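Local coordinates for YHDH (Escherichia coli, PDB 1O89), which probably catalyses the NADPH-dependent reduction of acrylyl-CoA to propanoyl-CoA and works as a homodimer of the zinc-containing alcohol dehydrogenase family, at residues 227-232 with 248-253. Numbering follows the deposited sequence.
Sequences PLEKQV and VLAQMN
Two backbone hydrogen bonds, from Glu-229 and from Val-232, tie the loop 227-232 to residues 250 and 251. Glu-229 N gives its hydrogen to Ala-250 O at 2.9 Å, meeting that oxygen from well above the carbonyl plane, whereas Val-232 N reaches Gln-251 O, also at 2.9 Å, in the plane of the carbonyl. The Gln-231 CA-H adds a weaker approach to the same Gln-251 O. Glu-229 O and Ala-250 O, two acceptors, are brought close together; Arg-279 NH1 bonds to the first and weakly to the second, which probably eases their repulsion.

Glu-229 carries CG beside its backbone N (chi1 -45°), which sets CG 3.7 Å from Ala-250 CB, and the bend at chi2 then turns the carboxylate. A methyl suits this position, since Pro-227 O also sits only 3.3 Å from Ala-250 CB. The Glu-229 carboxylate forms salt bridges with Lys-247, about one turn before Ala-250 on helix 242-250, and Arg-226; its plane is turned 48° from the Gln-251 amide, whose OE1 accepts from Trp-233 NE1. A leucine in place of Glu-229 would probably leave Lys-247 and Arg-226 without their shared carboxylate in a buried spot.

Farther along, Val-232 CG2 rests 3.8 Å from Gln-251 CB, a branched side chain against the aliphatic root of an amide. Gln-231 lays its CG 3.5 Å from Met-252 O, while its OE1 accepts from Tyr-254 N. Asn-253 turns OD1 to within 3.5 Å of Gln-231 CB.

In this Rossmann-type nucleotide-binding domain, the contact thus joins the lead-in to strand 233-238 with the turn leading from the following helix toward strand 256-260: backbone bonds fix the two segments, and a carboxylate links neighbouring cations.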
ATOM      1  N   PRO A 227      -0.110  -3.540 -17.372  1.00 69.10           N
ATOM      2  CA  PRO A 227       0.527  -3.017 -16.156  1.00 65.06           C
ATOM      3  C   PRO A 227       0.084  -1.592 -15.806  1.00 62.69           C
ATOM      4  O   PRO A 227      -0.159  -1.298 -14.632  1.00 59.25           O
ATOM      5  CB  PRO A 227       2.021  -3.036 -16.509  1.00 65.87           C
ATOM      6  CG  PRO A 227       2.161  -4.058 -17.582  1.00 69.53           C
ATOM      7  CD  PRO A 227       0.882  -4.070 -18.333  1.00 71.68           C
ATOM      8  N   LEU A 228       0.000  -0.728 -16.817  1.00 63.70           N
ATOM      9  CA  LEU A 228      -0.543   0.618 -16.655  1.00 62.71           C
ATOM     10  C   LEU A 228      -1.646   0.882 -17.677  1.00 65.33           C
ATOM     11  O   LEU A 228      -1.468   0.648 -18.873  1.00 68.49           O
ATOM     12  CB  LEU A 228       0.554   1.675 -16.814  1.00 62.06           C
ATOM     13  CG  LEU A 228       1.720   1.633 -15.821  1.00 59.87           C
ATOM     14  CD1 LEU A 228       2.751   2.706 -16.166  1.00 60.72           C
ATOM     15  CD2 LEU A 228       1.249   1.783 -14.374  1.00 56.51           C
ATOM     16  N   GLU A 229      -2.776   1.382 -17.191  1.00 64.29           N
ATOM     17  CA  GLU A 229      -3.879   1.831 -18.034  1.00 67.02           C
ATOM     18  C   GLU A 229      -4.135   3.311 -17.812  1.00 65.79           C
ATOM     19  O   GLU A 229      -3.526   3.914 -16.949  1.00 62.91           O
ATOM     20  CB  GLU A 229      -5.154   1.057 -17.688  1.00 67.59           C
ATOM     21  CG  GLU A 229      -4.953  -0.443 -17.533  1.00 68.93           C
ATOM     22  CD  GLU A 229      -5.986  -1.254 -18.288  1.00 72.98           C
ATOM     23  OE1 GLU A 229      -7.198  -1.074 -18.031  1.00 73.14           O
ATOM     24  OE2 GLU A 229      -5.576  -2.074 -19.130  1.00 76.02           O
ATOM     25  N   LYS A 230      -5.054   3.897 -18.578  1.00 68.30           N
ATOM     26  CA  LYS A 230      -5.417   5.303 -18.384  1.00 68.05           C
ATOM     27  C   LYS A 230      -5.802   5.557 -16.924  1.00 64.69           C
ATOM     28  O   LYS A 230      -6.520   4.751 -16.310  1.00 63.71           O
ATOM     29  CB  LYS A 230      -6.571   5.709 -19.304  1.00 71.58           C
ATOM     30  CG  LYS A 230      -6.899   7.196 -19.238  1.00 72.64           C
ATOM     31  CD  LYS A 230      -8.175   7.564 -19.979  1.00 76.80           C
ATOM     32  CE  LYS A 230      -8.311   9.082 -20.052  1.00 78.61           C
ATOM     33  NZ  LYS A 230      -9.621   9.508 -20.609  1.00 82.77           N
ATOM     34  N   GLN A 231      -5.315   6.672 -16.384  1.00 63.11           N
ATOM     35  CA  GLN A 231      -5.585   7.072 -15.003  1.00 60.38           C
ATOM     36  C   GLN A 231      -7.018   7.597 -14.860  1.00 61.20           C
ATOM     37  O   GLN A 231      -7.341   8.648 -15.406  1.00 62.74           O
ATOM     38  CB  GLN A 231      -4.619   8.183 -14.570  1.00 59.45           C
ATOM     39  CG  GLN A 231      -3.208   7.731 -14.235  1.00 58.41           C
ATOM     40  CD  GLN A 231      -2.239   8.898 -14.159  1.00 59.80           C
ATOM     41  OE1 GLN A 231      -2.082   9.514 -13.106  1.00 59.49           O
ATOM     42  NE2 GLN A 231      -1.604   9.216 -15.280  1.00 60.57           N
ATOM     43  N   VAL A 232      -7.865   6.869 -14.129  1.00 59.97           N
ATOM     44  CA  VAL A 232      -9.254   7.297 -13.906  1.00 61.00           C
ATOM     45  C   VAL A 232      -9.685   7.411 -12.431  1.00 58.20           C
ATOM     46  O   VAL A 232     -10.574   8.200 -12.134  1.00 58.88           O
ATOM     47  CB  VAL A 232     -10.279   6.414 -14.704  1.00 63.53           C
ATOM     48  CG1 VAL A 232     -10.215   6.717 -16.198  1.00 67.50           C
ATOM     49  CG2 VAL A 232     -10.057   4.930 -14.474  1.00 62.93           C
ATOM     50  N   VAL A 248      -7.928  -2.310 -11.306  1.00 54.79           N
ATOM     51  CA  VAL A 248      -8.139  -1.066 -10.570  1.00 52.83           C
ATOM     52  C   VAL A 248      -6.813  -0.376 -10.246  1.00 50.92           C
ATOM     53  O   VAL A 248      -6.711   0.845 -10.328  1.00 50.19           O
ATOM     54  CB  VAL A 248      -8.906  -1.332  -9.248  1.00 51.38           C
ATOM     55  CG1 VAL A 248      -8.858  -0.119  -8.309  1.00 50.15           C
ATOM     56  CG2 VAL A 248     -10.350  -1.733  -9.518  1.00 53.35           C
ATOM     57  N   LEU A 249      -5.808  -1.166  -9.875  1.00 49.88           N
ATOM     58  CA  LEU A 249      -4.482  -0.642  -9.564  1.00 48.35           C
ATOM     59  C   LEU A 249      -3.820   0.012 -10.771  1.00 49.53           C
ATOM     60  O   LEU A 249      -3.210   1.057 -10.644  1.00 48.71           O
ATOM     61  CB  LEU A 249      -3.574  -1.749  -9.023  1.00 48.00           C
ATOM     62  CG  LEU A 249      -3.778  -2.125  -7.556  1.00 45.42           C
ATOM     63  CD1 LEU A 249      -3.139  -3.474  -7.287  1.00 45.48           C
ATOM     64  CD2 LEU A 249      -3.223  -1.046  -6.618  1.00 42.84           C
ATOM     65  N   ALA A 250      -3.944  -0.615 -11.939  1.00 51.79           N
ATOM     66  CA  ALA A 250      -3.392  -0.068 -13.170  1.00 53.15           C
ATOM     67  C   ALA A 250      -4.149   1.183 -13.643  1.00 53.91           C
ATOM     68  O   ALA A 250      -3.639   1.942 -14.467  1.00 54.73           O
ATOM     69  CB  ALA A 250      -3.396  -1.119 -14.246  1.00 56.31           C
ATOM     70  N   GLN A 251      -5.349   1.398 -13.099  1.00 53.08           N
ATOM     71  CA  GLN A 251      -6.179   2.573 -13.406  1.00 54.07           C
ATOM     72  C   GLN A 251      -6.077   3.697 -12.364  1.00 51.69           C
ATOM     73  O   GLN A 251      -6.701   4.733 -12.525  1.00 52.16           O
ATOM     74  CB  GLN A 251      -7.656   2.168 -13.526  1.00 55.20           C
ATOM     75  CG  GLN A 251      -7.992   1.341 -14.741  1.00 58.74           C
ATOM     76  CD  GLN A 251      -9.449   0.899 -14.768  1.00 60.42           C
ATOM     77  OE1 GLN A 251     -10.072   0.659 -13.718  1.00 59.38           O
ATOM     78  NE2 GLN A 251      -9.986   0.765 -15.955  1.00 63.15           N
ATOM     79  N   MET A 252      -5.309   3.493 -11.295  1.00 50.08           N
ATOM     80  CA  MET A 252      -5.183   4.502 -10.237  1.00 48.45           C
ATOM     81  C   MET A 252      -4.428   5.757 -10.714  1.00 49.04           C
ATOM     82  O   MET A 252      -3.385   5.666 -11.359  1.00 48.89           O
ATOM     83  CB  MET A 252      -4.462   3.918  -9.030  1.00 46.70           C
ATOM     84  CG  MET A 252      -5.189   2.772  -8.332  1.00 48.17           C
ATOM     85  SD  MET A 252      -6.932   3.123  -7.868  1.00 52.58           S
ATOM     86  CE  MET A 252      -6.650   4.663  -6.965  1.00 46.15           C
ATOM     87  N   ASN A 253      -4.995   6.924 -10.409  1.00 49.44           N
ATOM     88  CA  ASN A 253      -4.313   8.209 -10.537  1.00 50.11           C
ATOM     89  C   ASN A 253      -2.999   8.178  -9.798  1.00 48.83           C
ATOM     90  O   ASN A 253      -2.858   7.437  -8.829  1.00 47.51           O
ATOM     91  CB  ASN A 253      -5.136   9.330  -9.903  1.00 50.13           C
ATOM     92  CG  ASN A 253      -6.349   9.724 -10.730  1.00 53.16           C
ATOM     93  OD1 ASN A 253      -6.546   9.243 -11.859  1.00 55.28           O
ATOM     94  ND2 ASN A 253      -7.162  10.617 -10.177  1.00 51.41           N
TER